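Local coordinates for protein beta-galactosidase (Bacillus circulans, PDB 4MAD) that probably hydrolyses terminal non-reducing beta-D-galactose residues of beta-D-galactosides, as a member of glycoside hydrolase family 35, at residues S370-S375 and T489-P494; Q421-G426 and Q453-N458; P385-G390 and V469-I474; N511-H516 and L576-H581. All blocks are in the same frame, centred on the assembly; numbering follows the deposited sequence.

Interaction 1: S370-S375 and T489-P494; sequences SLHRIS and TVYPLP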
# COMPACT_ATOMS: atom_id res chain seq x y z
N SER A 370 18.26 2.12 -22.39
CA SER A 370 18.99 1.83 -21.17
C SER A 370 18.90 0.40 -20.62
O SER A 370 19.23 0.16 -19.51
CB SER A 370 18.57 2.85 -20.12
OG SER A 370 18.74 4.15 -20.61
N LEU A 371 18.44 -0.55 -21.41
CA LEU A 371 18.00 -1.78 -20.80
C LEU A 371 19.05 -2.55 -19.97
O LEU A 371 18.80 -2.92 -18.88
CB LEU A 371 17.33 -2.66 -21.84
CG LEU A 371 16.06 -2.05 -22.43
CD1 LEU A 371 15.53 -2.80 -23.57
CD2 LEU A 371 14.99 -1.85 -21.43
N HIS A 372 20.24 -2.73 -20.48
CA HIS A 372 21.24 -3.43 -19.73
C HIS A 372 21.86 -2.63 -18.58
O HIS A 372 22.64 -3.11 -17.82
CB HIS A 372 22.33 -3.91 -20.61
CG HIS A 372 22.02 -5.18 -21.32
ND1 HIS A 372 20.97 -5.30 -22.21
CD2 HIS A 372 22.66 -6.36 -21.33
CE1 HIS A 372 20.97 -6.52 -22.71
NE2 HIS A 372 22.00 -7.16 -22.22
N ARG A 373 21.60 -1.36 -18.61
CA ARG A 373 22.01 -0.45 -17.55
C ARG A 373 21.19 -0.65 -16.27
O ARG A 373 21.62 -0.39 -15.17
CB ARG A 373 21.98 1.00 -17.99
CG ARG A 373 23.07 1.36 -18.98
CD ARG A 373 22.95 2.77 -19.56
NE ARG A 373 23.92 3.03 -20.59
CZ ARG A 373 23.94 4.07 -21.37
NH1 ARG A 373 23.03 4.98 -21.30
NH2 ARG A 373 24.88 4.19 -22.26
N ILE A 374 19.96 -1.06 -16.46
CA ILE A 374 19.08 -1.25 -15.34
C ILE A 374 18.33 -2.60 -15.33
O ILE A 374 17.37 -2.72 -14.67
CB ILE A 374 18.13 -0.09 -15.20
CG1 ILE A 374 17.43 0.15 -16.52
CG2 ILE A 374 18.90 1.13 -14.84
CD1 ILE A 374 16.29 1.03 -16.44
N SER A 375 18.78 -3.57 -16.09
CA SER A 375 18.16 -4.85 -16.10
C SER A 375 19.12 -5.91 -16.59
O SER A 375 20.19 -5.62 -17.03
CB SER A 375 16.89 -4.85 -16.98
OG SER A 375 16.12 -6.01 -16.85
N THR A 489 12.53 -12.28 -25.07
CA THR A 489 13.55 -11.73 -24.23
C THR A 489 12.84 -10.69 -23.37
O THR A 489 12.09 -9.94 -23.88
CB THR A 489 14.68 -11.05 -25.02
OG1 THR A 489 15.27 -11.96 -25.95
CG2 THR A 489 15.73 -10.59 -24.07
N VAL A 490 13.07 -10.69 -22.07
CA VAL A 490 12.37 -9.79 -21.18
C VAL A 490 13.35 -9.14 -20.24
O VAL A 490 14.32 -9.73 -19.91
CB VAL A 490 11.32 -10.50 -20.37
CG1 VAL A 490 10.40 -11.26 -21.24
CG2 VAL A 490 11.95 -11.30 -19.33
N TYR A 491 13.04 -7.91 -19.90
CA TYR A 491 13.84 -7.11 -19.04
C TYR A 491 13.00 -6.62 -17.86
O TYR A 491 12.23 -5.75 -17.99
CB TYR A 491 14.41 -5.93 -19.84
CG TYR A 491 15.12 -6.29 -21.15
CD1 TYR A 491 16.45 -6.49 -21.21
CD2 TYR A 491 14.42 -6.44 -22.31
CE1 TYR A 491 17.07 -6.85 -22.42
CE2 TYR A 491 15.02 -6.79 -23.49
CZ TYR A 491 16.34 -6.99 -23.55
OH TYR A 491 16.96 -7.34 -24.73
N PRO A 492 13.20 -7.23 -16.74
CA PRO A 492 12.48 -6.82 -15.56
C PRO A 492 13.06 -5.47 -15.08
O PRO A 492 14.21 -5.33 -14.97
CB PRO A 492 12.78 -7.93 -14.59
CG PRO A 492 13.15 -9.08 -15.43
CD PRO A 492 13.88 -8.50 -16.53
N LEU A 493 12.19 -4.53 -14.74
CA LEU A 493 12.56 -3.19 -14.37
C LEU A 493 11.90 -2.77 -13.04
O LEU A 493 10.97 -2.07 -13.02
CB LEU A 493 12.23 -2.20 -15.49
CG LEU A 493 12.92 -2.36 -16.85
CD1 LEU A 493 12.24 -1.72 -18.02
CD2 LEU A 493 14.29 -2.06 -16.78
N PRO A 494 12.43 -3.31 -11.97
CA PRO A 494 12.01 -3.00 -10.61
C PRO A 494 12.48 -1.60 -10.14
O PRO A 494 12.03 -1.12 -9.16
CB PRO A 494 12.70 -4.07 -9.78
CG PRO A 494 13.79 -4.52 -10.59
CD PRO A 494 13.45 -4.35 -12.02

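Interaction 2: Q421-G426 and Q453-N458; sequences QVYVNG and QIIVEN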
# COMPACT_ATOMS: atom_id res chain seq x y z
N GLN A 421 2.72 -0.18 -23.23
CA GLN A 421 3.04 0.61 -24.38
C GLN A 421 3.73 -0.28 -25.41
O GLN A 421 4.64 -0.95 -25.12
CB GLN A 421 3.99 1.71 -23.98
CG GLN A 421 3.40 2.72 -23.03
CD GLN A 421 4.47 3.61 -22.35
OE1 GLN A 421 4.96 3.32 -21.30
NE2 GLN A 421 4.81 4.68 -22.99
N VAL A 422 3.19 -0.25 -26.62
CA VAL A 422 3.60 -1.11 -27.67
C VAL A 422 4.39 -0.38 -28.76
O VAL A 422 4.03 0.63 -29.19
CB VAL A 422 2.36 -1.78 -28.31
CG1 VAL A 422 2.75 -2.78 -29.31
CG2 VAL A 422 1.53 -2.39 -27.28
N TYR A 423 5.49 -1.00 -29.16
CA TYR A 423 6.43 -0.53 -30.14
C TYR A 423 6.73 -1.62 -31.17
O TYR A 423 6.93 -2.75 -30.81
CB TYR A 423 7.75 -0.07 -29.49
CG TYR A 423 7.51 0.92 -28.36
CD1 TYR A 423 7.54 2.28 -28.59
CD2 TYR A 423 7.18 0.49 -27.10
CE1 TYR A 423 7.27 3.17 -27.57
CE2 TYR A 423 6.94 1.36 -26.09
CZ TYR A 423 6.98 2.70 -26.33
OH TYR A 423 6.72 3.54 -25.32
N VAL A 424 6.77 -1.22 -32.42
CA VAL A 424 7.13 -2.10 -33.50
C VAL A 424 8.29 -1.43 -34.26
O VAL A 424 8.15 -0.35 -34.71
CB VAL A 424 5.95 -2.31 -34.45
CG1 VAL A 424 6.40 -2.95 -35.66
CG2 VAL A 424 4.88 -3.13 -33.79
N ASN A 425 9.42 -2.09 -34.32
CA ASN A 425 10.58 -1.60 -35.04
C ASN A 425 10.94 -0.18 -34.56
O ASN A 425 11.31 0.64 -35.32
CB ASN A 425 10.36 -1.62 -36.53
CG ASN A 425 10.53 -2.99 -37.12
OD1 ASN A 425 11.27 -3.76 -36.63
ND2 ASN A 425 9.83 -3.26 -38.17
N GLY A 426 10.80 0.03 -33.28
CA GLY A 426 11.24 1.25 -32.68
C GLY A 426 10.30 2.41 -32.86
O GLY A 426 10.62 3.52 -32.51
N GLN A 453 8.15 -4.74 -29.03
CA GLN A 453 8.47 -4.44 -27.66
C GLN A 453 7.22 -3.97 -26.93
O GLN A 453 6.49 -3.22 -27.43
CB GLN A 453 9.54 -3.35 -27.59
CG GLN A 453 10.86 -3.74 -28.17
CD GLN A 453 11.85 -2.62 -28.21
OE1 GLN A 453 11.64 -1.67 -28.86
NE2 GLN A 453 12.92 -2.76 -27.49
N ILE A 454 6.98 -4.49 -25.76
CA ILE A 454 5.86 -4.05 -24.97
C ILE A 454 6.38 -3.72 -23.57
O ILE A 454 6.93 -4.53 -22.95
CB ILE A 454 4.81 -5.13 -24.87
CG1 ILE A 454 4.39 -5.56 -26.27
CG2 ILE A 454 3.63 -4.67 -24.14
CD1 ILE A 454 3.27 -6.57 -26.36
N ILE A 455 6.15 -2.49 -23.16
CA ILE A 455 6.53 -2.03 -21.84
C ILE A 455 5.33 -2.09 -20.92
O ILE A 455 4.45 -1.31 -21.04
CB ILE A 455 7.06 -0.55 -21.81
CG1 ILE A 455 8.11 -0.35 -22.89
CG2 ILE A 455 7.65 -0.26 -20.46
CD1 ILE A 455 8.67 1.00 -22.96
N VAL A 456 5.37 -2.98 -19.96
CA VAL A 456 4.24 -3.25 -19.13
C VAL A 456 4.45 -2.68 -17.72
O VAL A 456 5.50 -2.82 -17.18
CB VAL A 456 3.91 -4.74 -19.06
CG1 VAL A 456 2.71 -4.93 -18.20
CG2 VAL A 456 3.69 -5.29 -20.41
N GLU A 457 3.40 -2.06 -17.19
CA GLU A 457 3.42 -1.56 -15.86
C GLU A 457 2.51 -2.41 -14.97
O GLU A 457 1.40 -2.59 -15.28
CB GLU A 457 2.95 -0.12 -15.77
CG GLU A 457 3.17 0.48 -14.43
CD GLU A 457 2.70 1.95 -14.32
OE1 GLU A 457 2.17 2.48 -15.27
OE2 GLU A 457 2.86 2.54 -13.27
N ASN A 458 3.06 -2.87 -13.85
CA ASN A 458 2.32 -3.45 -12.76
C ASN A 458 1.87 -2.23 -11.97
O ASN A 458 2.66 -1.63 -11.32
CB ASN A 458 3.23 -4.26 -11.81
CG ASN A 458 2.59 -4.62 -10.46
OD1 ASN A 458 1.54 -4.21 -10.13
ND2 ASN A 458 3.32 -5.31 -9.66
O HOH W 1 4.13 1.25 -19.63
O HOH W 2 10.32 -1.97 -31.23

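Interaction 3: P385-G390 and V469-I474; sequences PMEKYG and VDYKGI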
# COMPACT_ATOMS: atom_id res chain seq x y z
N PRO A 385 4.23 -14.06 -16.72
CA PRO A 385 3.99 -12.88 -15.91
C PRO A 385 5.24 -12.57 -15.07
O PRO A 385 6.03 -13.41 -14.87
CB PRO A 385 2.84 -13.29 -15.03
CG PRO A 385 2.89 -14.74 -15.02
CD PRO A 385 3.47 -15.20 -16.25
N MET A 386 5.38 -11.35 -14.58
CA MET A 386 6.65 -10.89 -14.06
C MET A 386 7.14 -11.68 -12.85
O MET A 386 8.26 -11.75 -12.58
CB MET A 386 6.62 -9.38 -13.75
CG MET A 386 5.75 -9.05 -12.65
SD MET A 386 6.00 -7.32 -12.18
CE MET A 386 5.75 -6.47 -13.67
N GLU A 387 6.22 -12.24 -12.10
CA GLU A 387 6.57 -13.00 -10.93
C GLU A 387 7.45 -14.22 -11.29
O GLU A 387 8.26 -14.66 -10.51
CB GLU A 387 5.33 -13.45 -10.20
CG GLU A 387 4.46 -12.35 -9.73
CD GLU A 387 3.43 -11.90 -10.73
OE1 GLU A 387 3.37 -12.52 -11.75
OE2 GLU A 387 2.69 -10.94 -10.47
N LYS A 388 7.21 -14.74 -12.46
CA LYS A 388 7.95 -15.91 -12.96
C LYS A 388 9.39 -15.60 -13.31
O LYS A 388 10.17 -16.50 -13.53
CB LYS A 388 7.26 -16.58 -14.14
CG LYS A 388 5.96 -17.16 -13.82
CD LYS A 388 6.04 -18.48 -13.23
CE LYS A 388 6.57 -19.50 -14.18
NZ LYS A 388 6.78 -20.84 -13.53
N TYR A 389 9.67 -14.32 -13.48
CA TYR A 389 10.98 -13.86 -13.79
C TYR A 389 11.65 -13.34 -12.50
O TYR A 389 12.67 -12.81 -12.56
CB TYR A 389 10.97 -12.81 -14.87
CG TYR A 389 10.37 -13.25 -16.19
CD1 TYR A 389 10.97 -14.24 -16.94
CD2 TYR A 389 9.26 -12.68 -16.69
CE1 TYR A 389 10.45 -14.63 -18.11
CE2 TYR A 389 8.75 -13.07 -17.87
CZ TYR A 389 9.36 -14.07 -18.59
OH TYR A 389 8.87 -14.51 -19.78
N GLY A 390 11.02 -13.58 -11.37
CA GLY A 390 11.50 -13.10 -10.10
C GLY A 390 11.27 -11.65 -9.76
O GLY A 390 11.99 -11.12 -8.97
N VAL A 469 -5.93 -13.07 -7.03
CA VAL A 469 -4.83 -13.82 -7.59
C VAL A 469 -4.43 -13.07 -8.84
O VAL A 469 -4.91 -13.34 -9.91
CB VAL A 469 -5.22 -15.25 -7.92
CG1 VAL A 469 -4.13 -15.92 -8.64
CG2 VAL A 469 -5.57 -16.00 -6.72
N ASP A 470 -3.56 -12.11 -8.66
CA ASP A 470 -3.40 -11.02 -9.59
C ASP A 470 -1.98 -11.02 -10.14
O ASP A 470 -1.15 -10.37 -9.63
CB ASP A 470 -3.73 -9.70 -8.90
CG ASP A 470 -3.80 -8.54 -9.86
OD1 ASP A 470 -3.98 -8.74 -11.02
OD2 ASP A 470 -3.78 -7.44 -9.40
N TYR A 471 -1.75 -11.83 -11.16
CA TYR A 471 -0.48 -11.89 -11.84
C TYR A 471 -0.27 -10.61 -12.63
O TYR A 471 -1.16 -10.12 -13.19
CB TYR A 471 -0.41 -13.06 -12.82
CG TYR A 471 -0.36 -14.41 -12.17
CD1 TYR A 471 0.81 -14.94 -11.73
CD2 TYR A 471 -1.49 -15.14 -11.99
CE1 TYR A 471 0.88 -16.13 -11.18
CE2 TYR A 471 -1.44 -16.34 -11.41
CZ TYR A 471 -0.26 -16.83 -11.01
OH TYR A 471 -0.22 -18.02 -10.41
N LYS A 472 0.95 -10.15 -12.70
CA LYS A 472 1.27 -8.94 -13.38
C LYS A 472 2.24 -9.16 -14.59
O LYS A 472 2.97 -10.13 -14.64
CB LYS A 472 1.76 -7.92 -12.37
CG LYS A 472 0.81 -7.69 -11.27
CD LYS A 472 -0.41 -7.09 -11.77
CE LYS A 472 -1.03 -6.13 -10.78
NZ LYS A 472 -2.34 -5.72 -11.09
N GLY A 473 2.18 -8.26 -15.56
CA GLY A 473 2.83 -8.43 -16.83
C GLY A 473 1.83 -8.89 -17.85
O GLY A 473 0.79 -8.34 -17.96
N ILE A 474 2.22 -9.89 -18.61
CA ILE A 474 1.38 -10.51 -19.60
C ILE A 474 1.09 -11.89 -19.05
O ILE A 474 1.98 -12.64 -18.83
CB ILE A 474 2.11 -10.58 -20.93
CG1 ILE A 474 2.31 -9.18 -21.44
CG2 ILE A 474 1.37 -11.37 -21.90
CD1 ILE A 474 3.21 -9.03 -22.46

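Interaction 4: N511-H516 and L576-H581; sequences NFPYFH and LELHKH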
# COMPACT_ATOMS: atom_id res chain seq x y z
N ASN A 511 5.87 9.63 -26.15
CA ASN A 511 5.35 8.28 -26.16
C ASN A 511 6.36 7.17 -25.95
O ASN A 511 6.02 6.03 -25.97
CB ASN A 511 4.46 8.05 -27.36
CG ASN A 511 3.22 8.84 -27.27
OD1 ASN A 511 2.87 9.52 -28.17
ND2 ASN A 511 2.58 8.79 -26.16
N PHE A 512 7.55 7.58 -25.62
CA PHE A 512 8.60 6.71 -25.17
C PHE A 512 9.01 7.12 -23.74
O PHE A 512 9.12 8.25 -23.44
CB PHE A 512 9.82 6.83 -26.04
CG PHE A 512 9.68 6.25 -27.41
CD1 PHE A 512 10.35 5.12 -27.77
CD2 PHE A 512 8.93 6.85 -28.34
CE1 PHE A 512 10.25 4.64 -29.03
CE2 PHE A 512 8.85 6.38 -29.58
CZ PHE A 512 9.48 5.26 -29.92
N PRO A 513 9.23 6.16 -22.87
CA PRO A 513 9.61 6.52 -21.52
C PRO A 513 11.04 7.02 -21.49
O PRO A 513 11.88 6.40 -22.04
CB PRO A 513 9.44 5.21 -20.74
CG PRO A 513 8.55 4.45 -21.51
CD PRO A 513 8.88 4.74 -22.90
N TYR A 514 11.26 8.11 -20.78
CA TYR A 514 12.57 8.62 -20.56
C TYR A 514 12.79 8.96 -19.11
O TYR A 514 11.92 9.42 -18.47
CB TYR A 514 12.81 9.87 -21.36
CG TYR A 514 13.24 9.66 -22.76
CD1 TYR A 514 14.55 9.83 -23.15
CD2 TYR A 514 12.33 9.31 -23.72
CE1 TYR A 514 14.92 9.66 -24.44
CE2 TYR A 514 12.70 9.13 -24.99
CZ TYR A 514 13.97 9.30 -25.36
OH TYR A 514 14.32 9.09 -26.65
N PHE A 515 14.00 8.71 -18.63
CA PHE A 515 14.48 9.23 -17.39
C PHE A 515 14.98 10.68 -17.58
O PHE A 515 15.68 10.96 -18.49
CB PHE A 515 15.59 8.37 -16.85
CG PHE A 515 15.18 6.97 -16.51
CD1 PHE A 515 14.67 6.66 -15.30
CD2 PHE A 515 15.32 5.96 -17.43
CE1 PHE A 515 14.31 5.41 -15.00
CE2 PHE A 515 14.97 4.72 -17.11
CZ PHE A 515 14.46 4.45 -15.91
N HIS A 516 14.62 11.56 -16.70
CA HIS A 516 15.03 12.91 -16.82
C HIS A 516 15.78 13.22 -15.55
O HIS A 516 15.29 12.93 -14.51
CB HIS A 516 13.82 13.76 -16.87
CG HIS A 516 13.01 13.58 -18.10
ND1 HIS A 516 13.40 14.04 -19.32
CD2 HIS A 516 11.81 12.99 -18.30
CE1 HIS A 516 12.48 13.75 -20.21
NE2 HIS A 516 11.52 13.10 -19.62
N LEU A 576 10.97 9.51 -14.10
CA LEU A 576 10.70 8.68 -15.27
C LEU A 576 9.32 9.04 -15.75
O LEU A 576 8.40 8.89 -15.04
CB LEU A 576 10.74 7.20 -14.93
CG LEU A 576 10.32 6.18 -15.98
CD1 LEU A 576 11.09 6.28 -17.24
CD2 LEU A 576 10.35 4.73 -15.47
N GLU A 577 9.23 9.57 -16.94
CA GLU A 577 7.97 9.90 -17.53
C GLU A 577 7.71 9.02 -18.73
O GLU A 577 8.54 8.83 -19.52
CB GLU A 577 7.91 11.34 -17.96
CG GLU A 577 6.95 11.61 -19.03
CD GLU A 577 5.49 11.66 -18.55
OE1 GLU A 577 5.23 12.16 -17.46
OE2 GLU A 577 4.62 11.18 -19.29
N LEU A 578 6.54 8.44 -18.73
CA LEU A 578 6.08 7.49 -19.73
C LEU A 578 5.72 8.02 -21.09
O LEU A 578 5.91 7.37 -22.03
CB LEU A 578 4.97 6.58 -19.19
CG LEU A 578 5.28 5.77 -17.96
CD1 LEU A 578 4.15 4.86 -17.55
CD2 LEU A 578 6.57 5.07 -18.08
N HIS A 579 5.09 9.16 -21.14
CA HIS A 579 4.53 9.62 -22.37
C HIS A 579 4.92 10.99 -22.91
O HIS A 579 5.30 11.11 -24.05
CB HIS A 579 3.03 9.66 -22.24
CG HIS A 579 2.43 8.33 -21.94
ND1 HIS A 579 2.28 7.37 -22.90
CD2 HIS A 579 1.96 7.82 -20.79
CE1 HIS A 579 1.73 6.31 -22.35
NE2 HIS A 579 1.53 6.55 -21.07
N LYS A 580 4.73 11.99 -22.08
CA LYS A 580 4.86 13.35 -22.53
C LYS A 580 5.88 14.08 -21.69
O LYS A 580 5.75 14.13 -20.55
CB LYS A 580 3.54 14.05 -22.48
CG LYS A 580 2.55 13.55 -23.46
CD LYS A 580 1.25 14.23 -23.23
CE LYS A 580 0.20 13.95 -24.24
NZ LYS A 580 -1.07 14.54 -23.82
N HIS A 581 6.88 14.65 -22.33
CA HIS A 581 8.05 15.16 -21.67
C HIS A 581 8.10 16.69 -21.62
O HIS A 581 7.57 17.33 -22.46
CB HIS A 581 9.28 14.59 -22.36
CG HIS A 581 9.25 13.10 -22.47
ND1 HIS A 581 9.46 12.28 -21.40
CD2 HIS A 581 8.96 12.30 -23.51
CE1 HIS A 581 9.30 11.04 -21.77
NE2 HIS A 581 9.01 11.02 -23.04

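Interaction 1: S370-S375 and T489-P494
With CG anti to its own carbonyl carbon (chi1 -51°), Y491 raises its ring from the strand toward the turn at 371-374, and L371, in the same kind of first torsion, lowers its branched end onto that ring. The two side chains cross at about a right angle. L371 CD1 stands over the middle of one face, 4.0 Å from the centroid of the Y491 ring and 12° off its normal, a CH-pi contact; L371 CB meets Y491 CD1 from the same side at 4.0 Å. H372 approaches at the ring's rim, its CE1 3.9 Å from Y491 CE1. S375 places OG anti to its backbone N (chi1 -170°), which swings the hydroxyl to the strand, where it donates to P492 O at 2.8 Å from well above the carbonyl plane. That hydroxyl also touches the root of the tyrosine, S375 OG lying 3.4 Å from Y491 CB. Farther along both segments, I374 crosses L493 obliquely and its CD1 packs on L493 CD2 at 3.7 Å. H372, I374, S375 and P494 also line a pocket holding 2-(2-methoxyethoxy)ethanol, likely a crystallisation additive. The hydroxyl of Y491 is hydrogen-bonded to E399. The short helical turn 371-374 thus lies against strand 488-493, which runs between strands 378-380 and 395-403; V397 of the latter touches L371, Y491 and L493.

Interaction 2: Q421-G426 and Q453-N458
Strands 419-424 and 449-457 are antiparallel neighbours in the six-stranded sheet of the first all-beta domain, and this contact is part of the ladder between them. Their short segments run 4.8 Å apart at closest approach, with directions 167° from each other. Q421 with I455 and Y423 with Q453 are hydrogen-bonded pairs, and V422 with I454 is the non-hydrogen-bonded pair between them. The straightest of the four bonds goes from Q453 N to Y423 O, 2.9 Å long with 171° at the hydrogen. V422 and I454 project from one face, where V422 CG2 and I454 CG1 come only loosely together and L441 of the four-stranded sheet packs on the valine. The other face carries Q421, Y423, Q453 and I455. There the tyrosine ring, its CG anti to the carbonyl carbon, crosses I455 obliquely, and its CE2 rests 3.6 Å from I455 CD1. The ring runs on to P513 and F512, and its hydroxyl is hydrogen-bonded to N511 O. An alanine at Y423 would remove ring and hydroxyl together and would probably leave I455 poorly packed and loosen the link to the segment at N511. Q453 reaches E399 through NE2, and Q421 reaches L578 O through NE2. The amide oxygens are engaged by water. One water donates to both Q421 OE1 and I455 O, bridging side chain and backbone. A second donates to Q453 OE1 at 2.7 Å and accepts from G426 N.

Interaction 3: P385-G390 and V469-I474
The Y471 ring meets the carboxylate of E387 at its edge: E387 OE1 lies in the ring plane, 3.5 Å from Y471 CD1, and the carboxylate is turned 79° against the ring. P385 runs alongside Y471, pointing the same way, and its CG approaches the ring obliquely, 3.9 Å from Y471 CD1. A bend at chi2 (89°) folds E387 back so that OE2 receives K472 N at 2.9 Å on its syn lone pair. The same residue is held at its other backbone group, because M386 N donates in the carbonyl plane to K472 O at 2.7 Å. P385 CB also presses on K472 O, at 3.2 Å. Next along the chain, G473 has backbone angles suited to glycine, and a CB there would crowd M386 N. The contact joins the 3-10 turn 386-389 to the start of strand 473-480. K472 sends its amine away to D470, NZ to OD2 2.8 Å, and to D418. Since R461 pairs with the very oxygen that binds K472 N, the buried carboxylate of E387 is likely to remain ionised, and its charge would strengthen the grip on that backbone N-H.

Interaction 4: N511-H516 and L576-H581
The apolar part is tightly packed: L576 CD1 stands over the centre of the F515 ring, 3.9 Å from its centroid and 5° off the normal, a CH-pi contact. L576 CB touches F515 CD1 from the same side, and P513 CB fits against L578 CD2 at 3.9 Å. The other end, around N511, is looser and partly exposed; there the amide ND2 of N511 merely comes to 3.6 Å of H579 ND1, at the edge of the imidazole, whose NE2 is hydrogen-bonded to R419, while K580 is exposed. Even so, the backbone is firmly pinned, N511 N reaching H579 O at 2.6 Å on a lone pair. Residues 514-516 and 576-577 lie on adjoining strands, 514-522 and 569-577, of an eight-stranded antiparallel sheet; Y514 with E577 is a hydrogen-bonded pair, and F515 with L576 the non-hydrogen-bonded pair beside it. Past the strand the chain turns, with E577 OE2 accepting from both H579 N and K580 N while its OE1 is hydrogen-bonded to the hydroxyl of Y550, and H581 comes back over 511-516. Its NE2 donates to F512 O at 2.8 Å, nearly along the C=O axis and within the imidazole plane. Its ND1 shares a hydrogen bond with H516 NE2, also 2.8 Å, in which either may be the donor. Y514 turns an edge to the face of the H581 ring in a T-shaped pair, planes at 79°. A leucine at H581 would lose both bonds and would probably leave F512 O and the H516 imidazole in need of other partners. H516 ND1 is hydrogen-bonded in turn to H364.

Following the chain from the N terminus, the (beta/alpha)8 barrel comes first and none of these contacts lies in it. Interaction 1 opens at S370 and closes only at strand 488-493, enclosing most of the first all-beta domain. Within that span interaction 3 runs from 385-390 to 469-474, and interaction 2, from 421-426 to 453-458, is the innermost loop. Interaction 4 follows in series, linking 511-516 to 576-581 in the eight-stranded sheet; no two loops cross. Packing contacts join them: Y389 packs on V490, V456 on G473 and I474, I374 on F515. Interactions 2 and 4 also abut, so the six-stranded sheet is tied to the eight-stranded one.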